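Local coordinates for MccB protein (Escherichia coli, PDB 3H5N) that probably activates the C-terminus of a peptide with ATP, as ubiquitin E1-like enzymes do, to begin biosynthesis of the antibiotic microcin C7, at residues L124-I129 with N172-I177. Numbering follows the deposited sequence.
Sequences LGCGGI and NKTEVI. With ATP (adenosine-5'-triphosphate), chain G.
Cys126 carries the apolar side of this contact, its CB bond directed at helix 173-184, where it meets Lys173, Thr174 and Ile177, while Leu147 of strand 144-149 also touches it. The tightest pair is Cys126 CB against Ile177 CD1, at 3.5 Å closer than usual for two carbons. With CD1 anti to CA about the CB-CG1 bond (chi2 173°), the isoleucine reaches across with that methyl, which also lies 3.7 Å from Cys126 O. SG has the same CD1 on one flank and Thr174 CG2 at 4.0 Å. While this methyl meets the sulfur, Thr174 OG1 is hydrogen-bonded to Glu192. No hydrogen bond links the two segments directly; packing and the shared nucleotide join them.

The polar part runs through ATP. Lys173 leaves the first turn of its helix with chi2 to chi4 all near 180°, a straight chain that passes alongside the backbone of the loop, CD lying 3.5 Å from Cys126 O. NZ thereby sits between ribose and beta-phosphate, within reach of both: it donates to ATP O3' at 2.6 Å and to ATP O1B at 2.4 Å, a very short distance whose exact value is doubtful.

From the other segment, Gly128 N gives an almost linear bond (175°) to the alpha-phosphate oxygen O1A, 3.2 Å away, at the start of helix 128-140. Gly127, with no side chain, lies with CA 3.4 Å from ATP O5'. Asp149 accepts a bond from Cys126 N and also binds ATP, tying the loop to strand 144-149; Arg97 of the second subunit is a further ligand of ATP. Gly125 and Gly127 are consistent with the first two glycines of a Rossmann-type GxGxxG strand-turn-helix, here joined by a lysine from helix 173-184 in the ATP site of an E1-like ThiF fold.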
ATOM      1  N   LEU A 124     -24.277 -19.448   8.840  1.00 15.24           N
ATOM      2  CA  LEU A 124     -24.033 -20.828   8.418  1.00 16.51           C
ATOM      3  C   LEU A 124     -23.183 -20.822   7.149  1.00 16.69           C
ATOM      4  O   LEU A 124     -23.705 -20.676   6.043  1.00 17.57           O
ATOM      5  CB  LEU A 124     -25.351 -21.579   8.197  1.00 15.72           C
ATOM      6  CG  LEU A 124     -25.278 -23.088   7.948  1.00 16.72           C
ATOM      7  CD1 LEU A 124     -24.514 -23.803   9.086  1.00 18.19           C
ATOM      8  CD2 LEU A 124     -26.675 -23.622   7.808  1.00 16.32           C
ATOM      9  N   GLY A 125     -21.874 -20.973   7.326  1.00 16.21           N
ATOM     10  CA  GLY A 125     -20.916 -20.775   6.233  1.00 16.17           C
ATOM     11  C   GLY A 125     -20.110 -19.517   6.481  1.00 15.71           C
ATOM     12  O   GLY A 125     -20.667 -18.416   6.525  1.00 15.58           O
ATOM     13  N   CYS A 126     -18.802 -19.698   6.658  1.00 15.22           N
ATOM     14  CA  CYS A 126     -17.896 -18.629   7.024  1.00 16.09           C
ATOM     15  C   CYS A 126     -16.838 -18.419   5.946  1.00 15.96           C
ATOM     16  O   CYS A 126     -15.676 -18.122   6.251  1.00 16.65           O
ATOM     17  CB  CYS A 126     -17.249 -18.929   8.393  1.00 16.60           C
ATOM     18  SG  CYS A 126     -18.412 -18.763   9.767  1.00 19.50           S
ATOM     19  N   GLY A 127     -17.251 -18.551   4.686  1.00 14.97           N
ATOM     20  CA  GLY A 127     -16.384 -18.267   3.561  1.00 14.87           C
ATOM     21  C   GLY A 127     -16.524 -16.817   3.127  1.00 14.66           C
ATOM     22  O   GLY A 127     -16.672 -15.917   3.961  1.00 15.24           O
ATOM     23  N   GLY A 128     -16.503 -16.589   1.821  1.00 14.23           N
ATOM     24  CA  GLY A 128     -16.530 -15.226   1.283  1.00 14.28           C
ATOM     25  C   GLY A 128     -17.767 -14.443   1.688  1.00 13.88           C
ATOM     26  O   GLY A 128     -17.670 -13.269   2.060  1.00 13.73           O
ATOM     27  N   ILE A 129     -18.936 -15.086   1.595  1.00 13.68           N
ATOM     28  CA  ILE A 129     -20.204 -14.424   1.921  1.00 13.82           C
ATOM     29  C   ILE A 129     -20.288 -14.191   3.427  1.00 13.59           C
ATOM     30  O   ILE A 129     -20.590 -13.076   3.873  1.00 13.56           O
ATOM     31  CB  ILE A 129     -21.452 -15.222   1.415  1.00 13.71           C
ATOM     32  CG1 ILE A 129     -21.397 -15.458  -0.104  1.00 14.77           C
ATOM     33  CG2 ILE A 129     -22.769 -14.544   1.844  1.00 13.12           C
ATOM     34  CD1 ILE A 129     -21.724 -14.235  -0.926  1.00 12.77           C
ATOM     35  N   ASN A 172      -8.821 -22.123  12.210  1.00 22.99           N
ATOM     36  CA  ASN A 172     -10.249 -22.287  11.956  1.00 22.47           C
ATOM     37  C   ASN A 172     -10.827 -20.975  11.446  1.00 21.43           C
ATOM     38  O   ASN A 172     -10.548 -19.922  12.016  1.00 21.28           O
ATOM     39  CB  ASN A 172     -10.995 -22.680  13.236  1.00 23.25           C
ATOM     40  CG  ASN A 172     -10.858 -24.152  13.578  1.00 24.98           C
ATOM     41  OD1 ASN A 172     -10.395 -24.951  12.764  1.00 27.52           O
ATOM     42  ND2 ASN A 172     -11.246 -24.513  14.801  1.00 24.81           N
ATOM     43  N   LYS A 173     -11.622 -21.042  10.378  1.00 20.83           N
ATOM     44  CA  LYS A 173     -12.336 -19.863   9.879  1.00 19.88           C
ATOM     45  C   LYS A 173     -13.120 -19.161  10.992  1.00 19.49           C
ATOM     46  O   LYS A 173     -12.983 -17.959  11.177  1.00 19.49           O
ATOM     47  CB  LYS A 173     -13.258 -20.221   8.718  1.00 20.00           C
ATOM     48  CG  LYS A 173     -12.513 -20.705   7.501  1.00 20.37           C
ATOM     49  CD  LYS A 173     -13.415 -20.826   6.319  1.00 20.64           C
ATOM     50  CE  LYS A 173     -12.666 -21.464   5.148  1.00 23.29           C
ATOM     51  NZ  LYS A 173     -13.545 -21.446   3.947  1.00 24.10           N
ATOM     52  N   THR A 174     -13.907 -19.917  11.754  1.00 18.64           N
ATOM     53  CA  THR A 174     -14.741 -19.323  12.807  1.00 18.25           C
ATOM     54  C   THR A 174     -13.948 -18.624  13.915  1.00 18.11           C
ATOM     55  O   THR A 174     -14.410 -17.610  14.448  1.00 17.72           O
ATOM     56  CB  THR A 174     -15.600 -20.365  13.504  1.00 18.50           C
ATOM     57  OG1 THR A 174     -14.731 -21.329  14.118  1.00 18.78           O
ATOM     58  CG2 THR A 174     -16.540 -21.042  12.521  1.00 17.52           C
ATOM     59  N   GLU A 175     -12.787 -19.181  14.281  1.00 17.71           N
ATOM     60  CA  GLU A 175     -11.944 -18.587  15.318  1.00 17.95           C
ATOM     61  C   GLU A 175     -11.458 -17.217  14.882  1.00 16.94           C
ATOM     62  O   GLU A 175     -11.522 -16.269  15.666  1.00 16.23           O
ATOM     63  CB  GLU A 175     -10.724 -19.454  15.695  1.00 18.19           C
ATOM     64  CG  GLU A 175      -9.953 -18.833  16.873  1.00 22.83           C
ATOM     65  CD  GLU A 175      -8.595 -19.465  17.193  1.00 28.95           C
ATOM     66  OE1 GLU A 175      -7.864 -19.883  16.254  1.00 29.92           O
ATOM     67  OE2 GLU A 175      -8.242 -19.505  18.408  1.00 30.10           O
ATOM     68  N   VAL A 176     -10.956 -17.128  13.648  1.00 16.16           N
ATOM     69  CA  VAL A 176     -10.452 -15.853  13.106  1.00 16.27           C
ATOM     70  C   VAL A 176     -11.561 -14.824  12.887  1.00 16.34           C
ATOM     71  O   VAL A 176     -11.411 -13.645  13.247  1.00 16.03           O
ATOM     72  CB  VAL A 176      -9.639 -16.064  11.805  1.00 16.15           C
ATOM     73  CG1 VAL A 176      -9.175 -14.718  11.239  1.00 16.35           C
ATOM     74  CG2 VAL A 176      -8.428 -16.957  12.093  1.00 15.72           C
ATOM     75  N   ILE A 177     -12.679 -15.255  12.299  1.00 16.50           N
ATOM     76  CA  ILE A 177     -13.814 -14.347  12.198  1.00 15.54           C
ATOM     77  C   ILE A 177     -14.185 -13.786  13.563  1.00 15.91           C
ATOM     78  O   ILE A 177     -14.265 -12.571  13.701  1.00 15.49           O
ATOM     79  CB  ILE A 177     -15.032 -14.960  11.474  1.00 16.23           C
ATOM     80  CG1 ILE A 177     -14.710 -15.151   9.996  1.00 14.93           C
ATOM     81  CG2 ILE A 177     -16.232 -14.038  11.584  1.00 14.43           C
ATOM     82  CD1 ILE A 177     -15.792 -15.896   9.238  1.00 16.00           C
TER
HETATM   83  PG  ATP G 502     -13.252 -21.519  -2.163  1.00 39.49           P
HETATM   84  O1G ATP G 502     -11.927 -22.137  -1.790  1.00 38.28           O
HETATM   85  O2G ATP G 502     -13.151 -20.402  -3.175  1.00 39.60           O
HETATM   86  O3G ATP G 502     -14.371 -22.488  -2.470  1.00 38.06           O
HETATM   87  PB  ATP G 502     -14.094 -21.515   0.543  1.00 31.18           P
HETATM   88  O1B ATP G 502     -13.027 -21.268   1.581  1.00 32.15           O
HETATM   89  O2B ATP G 502     -14.552 -22.936   0.276  1.00 31.90           O
HETATM   90  O3B ATP G 502     -13.689 -20.747  -0.810  1.00 35.39           O
HETATM   91  PA  ATP G 502     -16.687 -20.398   0.184  1.00 24.92           P
HETATM   92  O1A ATP G 502     -16.538 -18.968  -0.305  1.00 23.30           O
HETATM   93  O2A ATP G 502     -17.000 -21.517  -0.775  1.00 23.85           O
HETATM   94  O3A ATP G 502     -15.370 -20.693   1.053  1.00 29.12           O
HETATM   95  O5' ATP G 502     -17.816 -20.419   1.338  1.00 25.44           O
HETATM   96  C5' ATP G 502     -18.440 -21.630   1.768  1.00 23.36           C
HETATM   97  C4' ATP G 502     -18.095 -21.832   3.231  1.00 22.76           C
HETATM   98  O4' ATP G 502     -19.117 -22.632   3.825  1.00 23.83           O
HETATM   99  C3' ATP G 502     -16.763 -22.551   3.446  1.00 24.10           C
HETATM  100  O3' ATP G 502     -16.057 -21.912   4.532  1.00 23.52           O
HETATM  101  C2' ATP G 502     -17.153 -23.974   3.824  1.00 24.81           C
HETATM  102  O2' ATP G 502     -16.254 -24.571   4.765  1.00 25.30           O
HETATM  103  C1' ATP G 502     -18.531 -23.787   4.438  1.00 25.36           C
HETATM  104  N9  ATP G 502     -19.402 -24.953   4.184  1.00 26.34           N
HETATM  105  C8  ATP G 502     -19.709 -25.477   2.981  1.00 25.77           C
HETATM  106  N7  ATP G 502     -20.551 -26.528   3.124  1.00 27.09           N
HETATM  107  C5  ATP G 502     -20.777 -26.679   4.444  1.00 28.13           C
HETATM  108  C6  ATP G 502     -21.567 -27.599   5.289  1.00 28.51           C
HETATM  109  N6  ATP G 502     -22.278 -28.584   4.709  1.00 29.57           N
HETATM  110  N1  ATP G 502     -21.544 -27.420   6.631  1.00 28.82           N
HETATM  111  C2  ATP G 502     -20.826 -26.429   7.213  1.00 29.37           C
HETATM  112  N3  ATP G 502     -20.077 -25.554   6.508  1.00 28.26           N
HETATM  113  C4  ATP G 502     -20.019 -25.634   5.145  1.00 27.36           C